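PDB 3JS9: nucleoside diphosphate kinase family protein from Babesia bovis, which probably catalyses transfer of the terminal phosphate of a nucleoside triphosphate to a nucleoside diphosphate, with magnesium and through a phosphohistidine intermediate. Local coordinates for residues 17-22 with 117-122; 44-49 with 76-81; 23-28 with 111-116; 53-58 with 135-140. All coordinates share one frame; numbering follows the deposited sequence.

Contact 1. Residues 17-22 with 117-122. With SO4 (sulfate ion), chain G.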
# COMPACT_ATOMS: atom_id res chain seq x y z
N LYS A 17 -8.18 15.82 12.47
CA LYS A 17 -8.63 17.20 12.53
C LYS A 17 -9.12 17.60 11.14
O LYS A 17 -8.96 16.84 10.18
CB LYS A 17 -7.48 18.10 12.94
CG LYS A 17 -6.90 17.87 14.33
CD LYS A 17 -5.73 18.82 14.44
CE LYS A 17 -4.85 18.56 15.61
NZ LYS A 17 -3.77 19.60 15.50
N PRO A 18 -9.70 18.82 11.02
CA PRO A 18 -10.30 19.16 9.72
C PRO A 18 -9.38 19.04 8.52
O PRO A 18 -9.86 18.68 7.43
CB PRO A 18 -10.76 20.62 9.92
CG PRO A 18 -11.12 20.67 11.39
CD PRO A 18 -10.08 19.79 12.08
N ASP A 19 -8.09 19.36 8.67
CA ASP A 19 -7.16 19.27 7.54
C ASP A 19 -6.98 17.79 7.16
O ASP A 19 -6.97 17.45 5.97
CB ASP A 19 -5.83 20.00 7.84
CG ASP A 19 -5.19 19.55 9.16
OD1 ASP A 19 -5.90 19.51 10.19
OD2 ASP A 19 -3.98 19.23 9.18
N GLY A 20 -6.88 16.91 8.16
CA GLY A 20 -6.89 15.46 7.91
C GLY A 20 -8.10 15.04 7.06
O GLY A 20 -7.97 14.28 6.07
N VAL A 21 -9.28 15.56 7.41
CA VAL A 21 -10.50 15.12 6.77
C VAL A 21 -10.58 15.62 5.34
O VAL A 21 -10.93 14.85 4.44
CB VAL A 21 -11.76 15.52 7.56
CG1 VAL A 21 -13.04 15.25 6.74
CG2 VAL A 21 -11.80 14.81 8.95
N GLN A 22 -10.25 16.90 5.15
CA GLN A 22 -10.26 17.52 3.81
C GLN A 22 -9.27 16.84 2.89
O GLN A 22 -9.46 16.80 1.67
CB GLN A 22 -9.93 19.03 3.89
CG GLN A 22 -10.95 19.84 4.64
CD GLN A 22 -12.13 20.29 3.78
OE1 GLN A 22 -12.14 20.12 2.54
NE2 GLN A 22 -13.11 20.89 4.42
N LYS A 117 3.02 23.03 11.43
CA LYS A 117 2.28 22.63 12.64
C LYS A 117 0.80 23.06 12.70
O LYS A 117 -0.02 22.35 13.27
CB LYS A 117 3.02 22.91 13.96
CG LYS A 117 3.27 24.33 14.29
CD LYS A 117 4.14 24.39 15.56
CE LYS A 117 3.40 23.85 16.81
NZ LYS A 117 2.57 24.86 17.55
N ASN A 118 0.45 24.18 12.07
CA ASN A 118 -0.95 24.61 12.05
C ASN A 118 -1.85 23.57 11.40
O ASN A 118 -3.08 23.58 11.62
CB ASN A 118 -1.10 25.92 11.29
CG ASN A 118 -0.98 27.14 12.18
OD1 ASN A 118 -0.65 27.04 13.38
ND2 ASN A 118 -1.27 28.32 11.60
N PHE A 119 -1.25 22.70 10.56
CA PHE A 119 -1.99 21.73 9.75
C PHE A 119 -1.37 20.36 9.90
O PHE A 119 -0.91 19.75 8.94
CB PHE A 119 -2.03 22.17 8.29
CG PHE A 119 -2.81 23.43 8.06
CD1 PHE A 119 -4.17 23.50 8.34
CD2 PHE A 119 -2.17 24.59 7.57
CE1 PHE A 119 -4.92 24.69 8.11
CE2 PHE A 119 -2.90 25.78 7.34
CZ PHE A 119 -4.27 25.82 7.60
N ASN A 120 -1.36 19.87 11.14
CA ASN A 120 -0.65 18.65 11.45
C ASN A 120 -1.56 17.44 11.59
O ASN A 120 -1.25 16.48 12.34
CB ASN A 120 0.28 18.87 12.63
CG ASN A 120 -0.46 19.17 13.92
OD1 ASN A 120 -1.68 19.43 13.94
ND2 ASN A 120 0.29 19.14 15.03
N ILE A 121 -2.67 17.50 10.84
CA ILE A 121 -3.47 16.34 10.46
C ILE A 121 -4.32 15.73 11.59
O ILE A 121 -5.51 15.41 11.38
CB ILE A 121 -2.62 15.14 9.89
CG1 ILE A 121 -1.54 15.60 8.88
CG2 ILE A 121 -3.55 14.02 9.37
CD1 ILE A 121 -2.05 16.31 7.76
N VAL A 122 -3.71 15.51 12.76
CA VAL A 122 -4.27 14.58 13.71
C VAL A 122 -3.85 14.95 15.12
O VAL A 122 -2.74 15.47 15.32
CB VAL A 122 -3.80 13.12 13.38
CG1 VAL A 122 -2.29 12.99 13.65
CG2 VAL A 122 -4.56 12.10 14.22
S SO4 G . -3.27 19.25 19.07
O1 SO4 G . -2.56 18.02 19.46
O2 SO4 G . -2.91 20.29 20.01
O3 SO4 G . -4.74 19.19 19.05
O4 SO4 G . -2.78 19.55 17.75
O HOH W 1 -4.44 20.85 12.45
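Lys17 NZ is gripped from two directions: Asn120 OD1 receives it at 2.6 Å, in the carbonyl plane and on a lone pair, and O4 of a sulfate, probably from the crystallisation liquor, lies close by. The sulfate bond is very short and its exact length doubtful. A long side chain suits this place, since Lys17 runs extended beyond CG and carries its amine from the N-cap of helix 18-22 across to Asn120. At the other end of the residue, Lys17 N donates a nearly straight bond of 2.9 Å to Ile121 O (167°). Asp19, in the first turn of the helix, reaches the same loop. Its CG stands between the backbone N and the carbonyl carbon (chi1 52°), and OD2 takes Ile121 N at 2.7 Å on the syn side, while CB rests 3.9 Å from Phe119 CD1. A water sits 3.0 Å from Asp19 OD1. Ile121 has positive phi (73°), and the bond of 2.7 Å from Val122 N to Asn120 O closes a classic gamma turn around it, which presents Ile121 N and O to the helix. Gly20 fits there because a beta carbon would collide with Ile121 O. Lys17 and Asn120 are predicted ATP-binding residues, and the same sulfate also bonds His123, the predicted phosphohistidine, consistent with the sulfate lying where a nucleotide phosphate could bind. Arg110 holds the backbone oxygens of Asn120 and Val122. The loop thus lies against helix 18-22, between helix 109-113 and the short strand 122-124, with Ile121 also resting on helix 26-36.

Contact 2. Residues 44-49 with 76-81. With SO4 (sulfate ion), chain D.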
# COMPACT_ATOMS: atom_id res chain seq x y z
N LYS A 44 -16.35 8.09 15.92
CA LYS A 44 -17.47 8.77 15.24
C LYS A 44 -17.01 9.98 14.43
O LYS A 44 -16.09 10.68 14.82
CB LYS A 44 -18.52 9.25 16.26
CG LYS A 44 -17.94 10.17 17.33
CD LYS A 44 -18.98 10.65 18.28
CE LYS A 44 -18.37 11.43 19.44
NZ LYS A 44 -19.36 11.54 20.58
N PHE A 45 -17.66 10.21 13.29
CA PHE A 45 -17.47 11.41 12.49
C PHE A 45 -18.39 12.47 13.12
O PHE A 45 -19.53 12.17 13.44
CB PHE A 45 -17.94 11.09 11.05
CG PHE A 45 -17.56 12.12 10.01
CD1 PHE A 45 -16.27 12.69 9.98
CD2 PHE A 45 -18.48 12.48 9.04
CE1 PHE A 45 -15.92 13.59 9.01
CE2 PHE A 45 -18.14 13.42 8.04
CZ PHE A 45 -16.85 13.97 8.02
N GLU A 46 -17.93 13.70 13.29
CA GLU A 46 -18.78 14.76 13.84
C GLU A 46 -18.37 16.20 13.50
O GLU A 46 -17.23 16.47 13.08
CB GLU A 46 -18.93 14.63 15.35
CG GLU A 46 -17.89 15.34 16.14
CD GLU A 46 -18.15 15.22 17.63
OE1 GLU A 46 -19.07 14.46 18.03
OE2 GLU A 46 -17.41 15.86 18.41
N HIS A 47 -19.36 17.08 13.65
CA HIS A 47 -19.15 18.53 13.70
C HIS A 47 -19.17 18.90 15.19
O HIS A 47 -20.22 18.94 15.80
CB HIS A 47 -20.30 19.20 12.96
CG HIS A 47 -20.17 20.69 12.85
ND1 HIS A 47 -20.36 21.36 11.66
CD2 HIS A 47 -19.89 21.64 13.78
CE1 HIS A 47 -20.18 22.65 11.85
NE2 HIS A 47 -19.90 22.85 13.13
N PRO A 48 -18.02 19.18 15.78
CA PRO A 48 -17.95 19.47 17.22
C PRO A 48 -18.65 20.79 17.60
O PRO A 48 -18.83 21.68 16.74
CB PRO A 48 -16.45 19.64 17.48
CG PRO A 48 -15.77 19.43 16.19
CD PRO A 48 -16.78 19.55 15.09
N THR A 49 -19.04 20.91 18.87
CA THR A 49 -19.62 22.16 19.39
C THR A 49 -18.51 23.02 19.93
O THR A 49 -17.49 22.51 20.41
CB THR A 49 -20.63 21.91 20.56
OG1 THR A 49 -19.94 21.29 21.66
CG2 THR A 49 -21.80 21.05 20.10
N GLY A 76 -15.04 22.29 12.03
CA GLY A 76 -14.97 20.87 11.71
C GLY A 76 -14.83 20.60 10.23
O GLY A 76 -14.38 21.48 9.45
N PRO A 77 -15.17 19.38 9.82
CA PRO A 77 -15.53 18.23 10.62
C PRO A 77 -14.29 17.56 11.23
O PRO A 77 -13.16 17.88 10.82
CB PRO A 77 -16.16 17.30 9.60
CG PRO A 77 -15.51 17.65 8.34
CD PRO A 77 -15.20 19.09 8.38
N VAL A 78 -14.48 16.67 12.20
CA VAL A 78 -13.38 15.92 12.78
C VAL A 78 -13.74 14.45 12.86
O VAL A 78 -14.92 14.12 12.83
CB VAL A 78 -12.94 16.46 14.20
CG1 VAL A 78 -12.59 17.94 14.11
CG2 VAL A 78 -14.03 16.20 15.27
N PHE A 79 -12.75 13.57 12.98
CA PHE A 79 -13.05 12.16 13.20
C PHE A 79 -12.44 11.72 14.51
O PHE A 79 -11.22 11.79 14.67
CB PHE A 79 -12.60 11.31 12.02
CG PHE A 79 -12.97 9.85 12.14
CD1 PHE A 79 -12.10 8.95 12.74
CD2 PHE A 79 -14.17 9.37 11.62
CE1 PHE A 79 -12.44 7.61 12.84
CE2 PHE A 79 -14.51 8.02 11.72
CZ PHE A 79 -13.67 7.15 12.33
N CYS A 80 -13.29 11.26 15.43
CA CYS A 80 -12.92 10.97 16.82
C CYS A 80 -12.76 9.49 17.04
O CYS A 80 -13.59 8.71 16.55
CB CYS A 80 -14.02 11.43 17.78
SG CYS A 80 -14.65 13.12 17.54
N MET A 81 -11.74 9.10 17.81
CA MET A 81 -11.46 7.70 18.15
C MET A 81 -10.94 7.57 19.56
O MET A 81 -10.32 8.51 20.06
CB MET A 81 -10.41 7.08 17.21
CG MET A 81 -10.86 6.98 15.75
SD MET A 81 -9.41 6.74 14.72
CE MET A 81 -8.82 8.44 14.44
S SO4 D . -19.65 26.57 12.18
O1 SO4 D . -18.29 27.11 12.26
O2 SO4 D . -19.79 25.61 13.27
O3 SO4 D . -20.63 27.65 12.29
O4 SO4 D . -19.88 25.95 10.87
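Phe45 and Phe79 both set CG anti to the backbone N (chi1 -168° and -176°), and as a cross-strand pair they lie on the same face of the antiparallel strands 39-46 and 78-85. These are neighbours in the four-stranded ferredoxin-like sheet of the family. Phe45 and Phe79 form the non-hydrogen-bonded pair, with Phe45 CB 4.2 Å from Phe79 CD2, while Lys44 with Cys80 and Glu46 with Val78 are hydrogen-bonded pairs. Each of those two is joined by a bond in both directions; Glu46 N reaches Val78 O at 3.1 Å and Val78 N returns to Glu46 O at 2.9 Å. Large aromatic groups suit the Phe45 and Phe79 face, because it is buried under Ile26 of helix 26-36 and meets a neighbouring subunit, whose Trp147 packs edge-to-face with Phe45. The opposite face carries Lys44, Glu46, Val78 and Cys80; Trp138 of helix 128-138 packs on Glu46 and Cys80, Pro18 on Val78. There the extended chain of Lys44 spans far enough for NZ to bond Trp138 O and Gln143 OE1, and Glu46 CG lies beside Val78 CG2. Beyond the strand ends, a cis peptide precedes Pro77, whose CB touches Phe45 CZ at 3.7 Å, the two side chains running side by side. Gly76, with positive phi (61°), turns out of helix 66-75 close to Pro48, where a beta carbon would meet Pro48 CD. The compact ring of Pro48 fills the end of the pair, its CG reaching Val78 CG2 at 3.8 Å.

Contact 3. Residues 23-28 with 111-116. With SO4 (sulfate ion), chain F.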
# COMPACT_ATOMS: atom_id res chain seq x y z
N ARG A 23 -8.21 16.30 3.46
CA ARG A 23 -7.20 15.71 2.62
C ARG A 23 -7.44 14.23 2.32
O ARG A 23 -6.60 13.59 1.65
CB ARG A 23 -5.80 15.97 3.20
CG ARG A 23 -5.33 17.42 2.98
CD ARG A 23 -4.00 17.73 3.68
NE ARG A 23 -2.88 17.04 3.03
CZ ARG A 23 -1.68 16.88 3.59
NH1 ARG A 23 -1.41 17.36 4.81
NH2 ARG A 23 -0.73 16.28 2.90
N GLY A 24 -8.57 13.70 2.80
CA GLY A 24 -8.88 12.29 2.65
C GLY A 24 -7.98 11.31 3.44
O GLY A 24 -7.69 10.21 2.96
N LEU A 25 -7.59 11.66 4.66
CA LEU A 25 -6.70 10.77 5.47
C LEU A 25 -7.35 10.00 6.63
O LEU A 25 -6.64 9.36 7.43
CB LEU A 25 -5.48 11.54 5.99
CG LEU A 25 -4.56 12.03 4.84
CD1 LEU A 25 -3.81 13.32 5.17
CD2 LEU A 25 -3.60 10.91 4.36
N ILE A 26 -8.68 10.05 6.74
CA ILE A 26 -9.32 9.39 7.87
C ILE A 26 -8.98 7.91 7.86
O ILE A 26 -8.54 7.35 8.90
CB ILE A 26 -10.86 9.53 7.91
CG1 ILE A 26 -11.27 11.00 8.07
CG2 ILE A 26 -11.47 8.62 9.02
CD1 ILE A 26 -12.75 11.30 7.72
N GLY A 27 -9.18 7.28 6.69
CA GLY A 27 -9.01 5.82 6.56
C GLY A 27 -7.58 5.38 6.82
O GLY A 27 -7.34 4.42 7.55
N GLU A 28 -6.63 6.11 6.24
CA GLU A 28 -5.22 5.88 6.43
C GLU A 28 -4.83 5.91 7.90
O GLU A 28 -4.08 5.06 8.37
CB GLU A 28 -4.45 6.94 5.65
CG GLU A 28 -2.93 6.90 5.75
CD GLU A 28 -2.31 5.61 5.21
OE1 GLU A 28 -2.85 5.02 4.27
OE2 GLU A 28 -1.27 5.18 5.73
N GLY A 111 5.03 12.79 9.80
CA GLY A 111 6.24 12.67 8.98
C GLY A 111 5.86 12.41 7.53
O GLY A 111 6.47 12.95 6.62
N ASP A 112 4.82 11.59 7.31
CA ASP A 112 4.49 11.15 5.97
C ASP A 112 3.58 12.12 5.25
O ASP A 112 3.58 12.15 4.00
CB ASP A 112 3.87 9.76 5.99
CG ASP A 112 4.89 8.67 6.38
OD1 ASP A 112 6.14 8.92 6.32
OD2 ASP A 112 4.42 7.54 6.73
N PHE A 113 2.82 12.93 6.01
CA PHE A 113 1.76 13.72 5.38
C PHE A 113 1.71 15.23 5.67
O PHE A 113 0.97 15.95 5.00
CB PHE A 113 0.38 13.14 5.72
CG PHE A 113 0.20 11.71 5.31
CD1 PHE A 113 0.20 11.35 3.95
CD2 PHE A 113 -0.03 10.73 6.28
CE1 PHE A 113 0.03 10.01 3.57
CE2 PHE A 113 -0.19 9.39 5.92
CZ PHE A 113 -0.16 9.02 4.55
N GLY A 114 2.45 15.70 6.67
CA GLY A 114 2.27 17.06 7.12
C GLY A 114 3.43 17.95 6.73
O GLY A 114 4.55 17.47 6.44
N VAL A 115 3.18 19.26 6.73
CA VAL A 115 4.22 20.23 6.39
C VAL A 115 4.46 21.27 7.50
O VAL A 115 5.59 21.51 7.88
CB VAL A 115 3.87 20.88 5.04
CG1 VAL A 115 4.94 21.92 4.60
CG2 VAL A 115 3.64 19.75 4.01
N VAL A 116 3.38 21.86 8.03
CA VAL A 116 3.47 22.94 9.03
C VAL A 116 2.64 22.55 10.25
O VAL A 116 1.66 21.79 10.11
CB VAL A 116 2.98 24.34 8.46
CG1 VAL A 116 3.81 24.77 7.23
CG2 VAL A 116 1.49 24.32 8.09
S SO4 F . -3.19 15.36 -0.41
O1 SO4 F . -2.37 16.29 0.37
O2 SO4 F . -3.93 14.50 0.53
O3 SO4 F . -4.12 16.07 -1.29
O4 SO4 F . -2.30 14.54 -1.22
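Arg23 and Leu25, both of which reach Phe113, flank Gly24, whose positive phi (68°) closes helix 18-22 in a Schellman motif before helix 26-36 begins; glycine accepts this conformation readily. Arg23 grips a single backbone oxygen end-on: NH1 and NH2 both donate to Phe113 O, at 2.8 and 2.7 Å, with the oxygen near the guanidinium plane. The chain is bent at chi3 (70°), which places NE, and on that flank NE bonds O1 of a sulfate at 2.8 Å. NH2 serves both oxygens, reaching the same sulfate O1 at 3.0 Å, so the flat group is held along two of its edges. Arginine suits the place because its planar array of N-H groups can serve the carbonyl and the anion together. The Phe113 ring is sandwiched. Leu25 CD2 sits over the centre of one face, a CH-pi contact of 3.7 Å to the centroid and almost on the ring normal, while Asp112 CB lies over the opposite face. The Glu28 and Phe113 side chains cross at about a right angle, with Glu28 CG 3.7 Å from Phe113 CZ. The Glu28 carboxylate turns to other partners: OE2 forms a salt bridge with Arg32, which also pairs with Asp112 OD2, and this shared cation would be expected to ease the repulsion between the two acids. Met35 of a neighbouring subunit packs on both Arg23 and Phe113. Asp112, Phe113 and Gly114 read DFG by chance rather than as the protein-kinase motif; they belong to the long excursion before strand 122-124, in the region called the Kpn loop in this family.

Contact 4. Residues 53-58 with 135-140. With SO4 (sulfate ion), chain G.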
# COMPACT_ATOMS: atom_id res chain seq x y z
N VAL A 53 -14.91 22.04 22.10
CA VAL A 53 -13.62 22.52 21.65
C VAL A 53 -12.94 23.41 22.69
O VAL A 53 -11.74 23.27 22.94
CB VAL A 53 -13.68 23.23 20.26
CG1 VAL A 53 -12.30 23.71 19.86
CG2 VAL A 53 -14.27 22.30 19.21
N ALA A 54 -13.71 24.30 23.31
CA ALA A 54 -13.13 25.17 24.33
C ALA A 54 -12.61 24.38 25.54
O ALA A 54 -11.56 24.72 26.08
CB ALA A 54 -14.10 26.25 24.75
N GLN A 55 -13.30 23.31 25.92
CA GLN A 55 -12.80 22.45 27.00
C GLN A 55 -11.60 21.67 26.55
O GLN A 55 -10.72 21.38 27.36
CB GLN A 55 -13.84 21.43 27.50
CG GLN A 55 -14.73 21.89 28.58
CD GLN A 55 -14.02 22.78 29.59
OE1 GLN A 55 -14.16 24.01 29.55
NE2 GLN A 55 -13.24 22.16 30.51
N HIS A 56 -11.58 21.28 25.27
CA HIS A 56 -10.49 20.45 24.78
C HIS A 56 -9.19 21.23 24.89
O HIS A 56 -8.17 20.70 25.31
CB HIS A 56 -10.75 19.98 23.35
CG HIS A 56 -9.59 19.24 22.74
ND1 HIS A 56 -9.22 17.97 23.13
CD2 HIS A 56 -8.72 19.60 21.77
CE1 HIS A 56 -8.18 17.58 22.42
NE2 HIS A 56 -7.85 18.55 21.59
N TYR A 57 -9.28 22.51 24.56
CA TYR A 57 -8.11 23.38 24.56
C TYR A 57 -8.02 24.26 25.81
O TYR A 57 -7.47 25.35 25.76
CB TYR A 57 -8.15 24.24 23.32
CG TYR A 57 -7.87 23.50 22.06
CD1 TYR A 57 -8.83 23.35 21.08
CD2 TYR A 57 -6.60 22.94 21.84
CE1 TYR A 57 -8.55 22.69 19.92
CE2 TYR A 57 -6.31 22.27 20.69
CZ TYR A 57 -7.28 22.15 19.74
OH TYR A 57 -6.99 21.45 18.59
N CYS A 58 -8.57 23.78 26.92
CA CYS A 58 -8.64 24.57 28.15
C CYS A 58 -7.28 25.11 28.62
O CYS A 58 -7.22 26.22 29.15
CB CYS A 58 -9.39 23.82 29.29
SG CYS A 58 -8.62 22.29 29.96
N CYS A 135 -11.04 11.46 26.58
CA CYS A 135 -11.91 10.29 26.31
C CYS A 135 -13.33 10.48 26.83
O CYS A 135 -14.31 10.17 26.11
CB CYS A 135 -11.32 8.98 26.87
SG CYS A 135 -9.86 8.40 25.96
N ALA A 136 -13.44 11.03 28.05
CA ALA A 136 -14.74 11.35 28.64
C ALA A 136 -15.39 12.58 28.01
O ALA A 136 -16.62 12.66 27.92
CB ALA A 136 -14.63 11.51 30.14
N LEU A 137 -14.56 13.54 27.60
CA LEU A 137 -15.06 14.76 26.97
C LEU A 137 -15.65 14.56 25.55
O LEU A 137 -16.67 15.14 25.23
CB LEU A 137 -13.95 15.81 26.91
CG LEU A 137 -14.20 17.09 26.10
CD1 LEU A 137 -15.30 17.94 26.75
CD2 LEU A 137 -12.94 17.89 25.96
N TRP A 138 -15.01 13.76 24.71
CA TRP A 138 -15.45 13.65 23.31
C TRP A 138 -16.51 12.54 23.06
O TRP A 138 -17.25 12.55 22.07
CB TRP A 138 -14.24 13.47 22.39
CG TRP A 138 -13.39 14.70 22.29
CD1 TRP A 138 -12.32 15.05 23.09
CD2 TRP A 138 -13.56 15.78 21.35
NE1 TRP A 138 -11.80 16.25 22.67
CE2 TRP A 138 -12.54 16.72 21.61
CE3 TRP A 138 -14.43 16.01 20.29
CZ2 TRP A 138 -12.38 17.87 20.85
CZ3 TRP A 138 -14.28 17.15 19.51
CH2 TRP A 138 -13.27 18.08 19.81
N PHE A 139 -16.57 11.59 23.99
CA PHE A 139 -17.45 10.44 23.84
C PHE A 139 -18.31 10.25 25.08
O PHE A 139 -17.79 10.25 26.21
CB PHE A 139 -16.59 9.18 23.64
CG PHE A 139 -16.08 9.00 22.23
CD1 PHE A 139 -14.75 9.28 21.91
CD2 PHE A 139 -16.91 8.51 21.22
CE1 PHE A 139 -14.29 9.09 20.61
CE2 PHE A 139 -16.43 8.31 19.93
CZ PHE A 139 -15.14 8.60 19.63
N THR A 140 -19.60 10.05 24.91
CA THR A 140 -20.44 9.70 26.05
C THR A 140 -20.14 8.24 26.34
O THR A 140 -19.75 7.51 25.45
CB THR A 140 -21.96 9.90 25.74
OG1 THR A 140 -22.37 8.95 24.74
CG2 THR A 140 -22.24 11.27 25.20
S SO4 G . -3.27 19.25 19.07
O1 SO4 G . -2.56 18.02 19.46
O2 SO4 G . -2.91 20.29 20.01
O3 SO4 G . -4.74 19.19 19.05
O4 SO4 G . -2.78 19.55 17.75
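His56 offers a face to Trp138: the edge of the indole points at the imidazole in an offset edge-to-face pair, with the planes at 76° and the centroid of the indole five-membered ring 4.9 Å from that of His56. His56 CG is anti to the backbone N (chi1 174°), which places it 3.6 Å from Trp138 CZ2, the atom that lies over the His56 face, while His56 ND1 comes to the indole edge, near its plane and 3.1 Å from NE1. A wide, flat tryptophan suits this junction, for its far corner also reaches Val53, CH2 lying 4.4 Å from Val53 CG2. Within 53-58, His56 CD2 stands over the centre of the Tyr57 ring. Leu137 adds the aliphatic share. Its two methyls touch neighbouring residues of helix 50-56, CD2 at 3.7 Å from His56 N and CD1 at 3.9 Å from Gln55 CB. His56 meets the predicted phosphohistidine His123 edge-to-face, which sets the contact beside the probable active site. The ends of helices 50-56 and 128-138 thus come together over the sheet, with Trp138 stacked on Tyr13 of strand 10-16 and touching strands 39-46 and 78-85, and Val53 packed against helix 66-75.

After the first strand, 10-16, the chain enters residues 17-22, whose return partner comes only at 117-122; contact 1 therefore closes a long loop. Contact 3 begins directly afterwards at 23-28 and ends at 111-116, nested just inside it, and contact 2, pairing 44-49 with 76-81, lies within both. Contact 4 starts at 53-58, inside the loop of contact 2, but ends at 135-140 beyond all the others, so it crosses all three. Contacts 1 and 3 tie the end of helix 109-113 and the loop leading to strand 122-124 to residues 17-28, contact 2 joins two sheet strands, and contact 4 brings helix 128-138 to helix 50-56. Contacts 1 and 4 approach one shared sulfate.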